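Local atomic coordinates of type III effector HopU1 (Pseudomonas syringae pv. tomato, PDB entry 3U0J), a protein that probably transfers ADP-ribose from NAD+ to arginine side chains of target proteins, as a type III effector directed at a component of plant immunity. Residues G166-G171 with T200-D205. Sequence-based numbering, arbitrary orientation.
Sequences GTVYRG and TTRIKD
The ring of Y169 carries the aliphatic chain of K204 over one face, with K204 CG above the plane toward the ring's rim in a CH-pi contact and K204 CD reaching on toward the hydroxyl end. At the ring's edge, in its plane, sits the carbonyl of R202, whose O lies 3.6 Å from Y169 CE2. Chi1 of -56° places Y169 CG beside its own backbone N and sends the ring out alongside the residues that follow T201. The ammonium end of K204 finds a cation-pi partner in F210. The backbones of Y169 and T201 form a single antiparallel hydrogen-bonded bridge. Y169 N donates to T201 O at 2.7 Å, the N-H bent to 145°. T201 N returns a straighter bond to Y169 O at 2.8 Å. In this ADP-ribosyltransferase fold the bridge joins the edge strands of two sheets, 167-172, which pairs with 218-224, and 199-201, which pairs with 241-243. Just past it, T201 OG1, anti to its backbone N, accepts from I203 N at 3.2 Å, an ST turn, and also bonds to the carbonyl of E239. One water donates to both T167 O and R202 O, extending the link beyond the bridge. V168 CG2, in turn, packs against T200 OG1, a hydroxyl already engaged by I242 O, while T200 CG2 touches R170 CG, the two side chains crossing at about a right angle.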
ATOM      1  N   GLY A 166       9.928  -4.815 -12.693  1.00 28.27           N
ATOM      2  CA  GLY A 166      11.101  -3.968 -12.599  1.00 25.83           C
ATOM      3  C   GLY A 166      11.536  -3.698 -11.177  1.00 23.73           C
ATOM      4  O   GLY A 166      11.068  -4.331 -10.239  1.00 24.69           O
ATOM      5  N   THR A 167      12.438  -2.742 -11.021  1.00 24.77           N
ATOM      6  CA  THR A 167      13.037  -2.464  -9.726  1.00 24.33           C
ATOM      7  C   THR A 167      12.351  -1.293  -9.040  1.00 21.12           C
ATOM      8  O   THR A 167      12.104  -0.257  -9.653  1.00 20.88           O
ATOM      9  CB  THR A 167      14.562  -2.191  -9.858  1.00 23.30           C
ATOM     10  OG1 THR A 167      15.230  -3.400 -10.247  1.00 23.40           O
ATOM     11  CG2 THR A 167      15.139  -1.704  -8.541  1.00 18.69           C
ATOM     12  N   VAL A 168      12.028  -1.482  -7.765  1.00 18.08           N
ATOM     13  CA  VAL A 168      11.469  -0.432  -6.941  1.00 17.23           C
ATOM     14  C   VAL A 168      12.236  -0.485  -5.646  1.00 21.95           C
ATOM     15  O   VAL A 168      13.008  -1.427  -5.430  1.00 19.73           O
ATOM     16  CB  VAL A 168      10.007  -0.678  -6.622  1.00 18.73           C
ATOM     17  CG1 VAL A 168       9.173  -0.601  -7.879  1.00 20.50           C
ATOM     18  CG2 VAL A 168       9.837  -2.029  -5.943  1.00 17.04           C
ATOM     19  N   TYR A 169      12.009   0.513  -4.787  1.00 19.45           N
ATOM     20  CA  TYR A 169      12.783   0.693  -3.570  1.00 17.01           C
ATOM     21  C   TYR A 169      11.879   0.975  -2.374  1.00 20.76           C
ATOM     22  O   TYR A 169      10.756   1.448  -2.535  1.00 22.21           O
ATOM     23  CB  TYR A 169      13.784   1.839  -3.739  1.00 19.71           C
ATOM     24  CG  TYR A 169      14.728   1.664  -4.915  1.00 25.35           C
ATOM     25  CD1 TYR A 169      15.944   0.987  -4.777  1.00 20.83           C
ATOM     26  CD2 TYR A 169      14.401   2.179  -6.167  1.00 25.35           C
ATOM     27  CE1 TYR A 169      16.789   0.823  -5.851  1.00 21.64           C
ATOM     28  CE2 TYR A 169      15.248   2.026  -7.248  1.00 25.28           C
ATOM     29  CZ  TYR A 169      16.434   1.347  -7.088  1.00 25.57           C
ATOM     30  OH  TYR A 169      17.254   1.218  -8.182  1.00 25.82           O
ATOM     31  N   ARG A 170      12.396   0.677  -1.181  1.00 20.34           N
ATOM     32  CA  ARG A 170      11.705   0.856   0.092  1.00 20.84           C
ATOM     33  C   ARG A 170      12.734   1.334   1.077  1.00 22.67           C
ATOM     34  O   ARG A 170      13.843   0.806   1.115  1.00 21.24           O
ATOM     35  CB  ARG A 170      11.228  -0.482   0.640  1.00 24.55           C
ATOM     36  CG  ARG A 170       9.807  -0.825   0.373  1.00 26.81           C
ATOM     37  CD  ARG A 170       8.902  -0.305   1.458  1.00 32.21           C
ATOM     38  NE  ARG A 170       8.772  -1.209   2.595  1.00 33.84           N
ATOM     39  CZ  ARG A 170       7.995  -0.939   3.643  1.00 47.25           C
ATOM     40  NH1 ARG A 170       7.286   0.209   3.665  1.00 33.86           N
ATOM     41  NH2 ARG A 170       7.934  -1.807   4.662  1.00 36.18           N
ATOM     42  N   GLY A 171      12.361   2.297   1.904  1.00 22.94           N
ATOM     43  CA  GLY A 171      13.228   2.726   2.976  1.00 22.54           C
ATOM     44  C   GLY A 171      12.526   2.475   4.284  1.00 24.12           C
ATOM     45  O   GLY A 171      11.362   2.836   4.437  1.00 31.73           O
ATOM     46  N   THR A 200       5.998   0.894  -2.303  1.00 16.52           N
ATOM     47  CA  THR A 200       7.372   1.000  -2.769  1.00 19.80           C
ATOM     48  C   THR A 200       7.483   2.170  -3.735  1.00 20.12           C
ATOM     49  O   THR A 200       6.466   2.698  -4.185  1.00 18.30           O
ATOM     50  CB  THR A 200       7.811  -0.302  -3.486  1.00 20.61           C
ATOM     51  OG1 THR A 200       7.161  -0.399  -4.767  1.00 20.34           O
ATOM     52  CG2 THR A 200       7.473  -1.542  -2.635  1.00 16.73           C
ATOM     53  N   THR A 201       8.701   2.581  -4.064  1.00 18.50           N
ATOM     54  CA  THR A 201       8.845   3.691  -4.999  1.00 22.43           C
ATOM     55  C   THR A 201       9.835   3.367  -6.104  1.00 21.88           C
ATOM     56  O   THR A 201      10.826   2.696  -5.870  1.00 20.88           O
ATOM     57  CB  THR A 201       9.267   4.983  -4.289  1.00 19.46           C
ATOM     58  OG1 THR A 201       9.382   6.030  -5.251  1.00 26.35           O
ATOM     59  CG2 THR A 201      10.593   4.794  -3.650  1.00 22.70           C
ATOM     60  N   ARG A 202       9.552   3.837  -7.313  1.00 23.30           N
ATOM     61  CA  ARG A 202      10.487   3.675  -8.422  1.00 26.88           C
ATOM     62  C   ARG A 202      11.762   4.519  -8.269  1.00 27.23           C
ATOM     63  O   ARG A 202      12.805   4.202  -8.843  1.00 23.89           O
ATOM     64  CB  ARG A 202       9.806   4.040  -9.729  1.00 26.37           C
ATOM     65  CG  ARG A 202       9.061   2.906 -10.370  1.00 33.17           C
ATOM     66  CD  ARG A 202       8.397   3.384 -11.656  1.00 41.03           C
ATOM     67  NE  ARG A 202       7.161   4.089 -11.349  1.00 48.40           N
ATOM     68  CZ  ARG A 202       6.126   4.169 -12.180  1.00 51.55           C
ATOM     69  NH1 ARG A 202       6.199   3.592 -13.381  1.00 41.02           N
ATOM     70  NH2 ARG A 202       5.022   4.817 -11.805  1.00 47.00           N
ATOM     71  N   ILE A 203      11.669   5.589  -7.490  1.00 24.71           N
ATOM     72  CA  ILE A 203      12.752   6.545  -7.376  1.00 25.26           C
ATOM     73  C   ILE A 203      13.637   6.282  -6.150  1.00 28.51           C
ATOM     74  O   ILE A 203      13.202   6.462  -5.000  1.00 24.46           O
ATOM     75  CB  ILE A 203      12.188   7.971  -7.295  1.00 29.75           C
ATOM     76  CG1 ILE A 203      11.055   8.161  -8.317  1.00 34.24           C
ATOM     77  CG2 ILE A 203      13.288   8.989  -7.493  1.00 29.95           C
ATOM     78  CD1 ILE A 203      10.123   9.361  -7.996  1.00 33.18           C
ATOM     79  N   LYS A 204      14.883   5.874  -6.403  1.00 25.60           N
ATOM     80  CA  LYS A 204      15.836   5.627  -5.333  1.00 24.58           C
ATOM     81  C   LYS A 204      15.836   6.736  -4.287  1.00 29.66           C
ATOM     82  O   LYS A 204      15.810   6.463  -3.091  1.00 28.56           O
ATOM     83  CB  LYS A 204      17.244   5.420  -5.881  1.00 25.80           C
ATOM     84  CG  LYS A 204      17.648   3.970  -5.946  1.00 30.04           C
ATOM     85  CD  LYS A 204      19.063   3.759  -6.486  1.00 30.77           C
ATOM     86  CE  LYS A 204      20.101   3.734  -5.369  1.00 29.94           C
ATOM     87  NZ  LYS A 204      21.471   3.353  -5.870  1.00 32.07           N
ATOM     88  N   ASP A 205      15.857   7.990  -4.719  1.00 28.74           N
ATOM     89  CA  ASP A 205      15.910   9.075  -3.743  1.00 32.94           C
ATOM     90  C   ASP A 205      14.738   9.068  -2.776  1.00 31.75           C
ATOM     91  O   ASP A 205      14.884   9.433  -1.607  1.00 31.28           O
ATOM     92  CB  ASP A 205      16.021  10.435  -4.424  1.00 36.81           C
ATOM     93  CG  ASP A 205      17.434  10.727  -4.893  1.00 55.67           C
ATOM     94  OD1 ASP A 205      18.345   9.935  -4.550  1.00 52.80           O
ATOM     95  OD2 ASP A 205      17.638  11.736  -5.605  1.00 66.09           O
TER
HETATM   96  O   HOH W   1      13.130   2.029 -10.769  1.00 21.62           O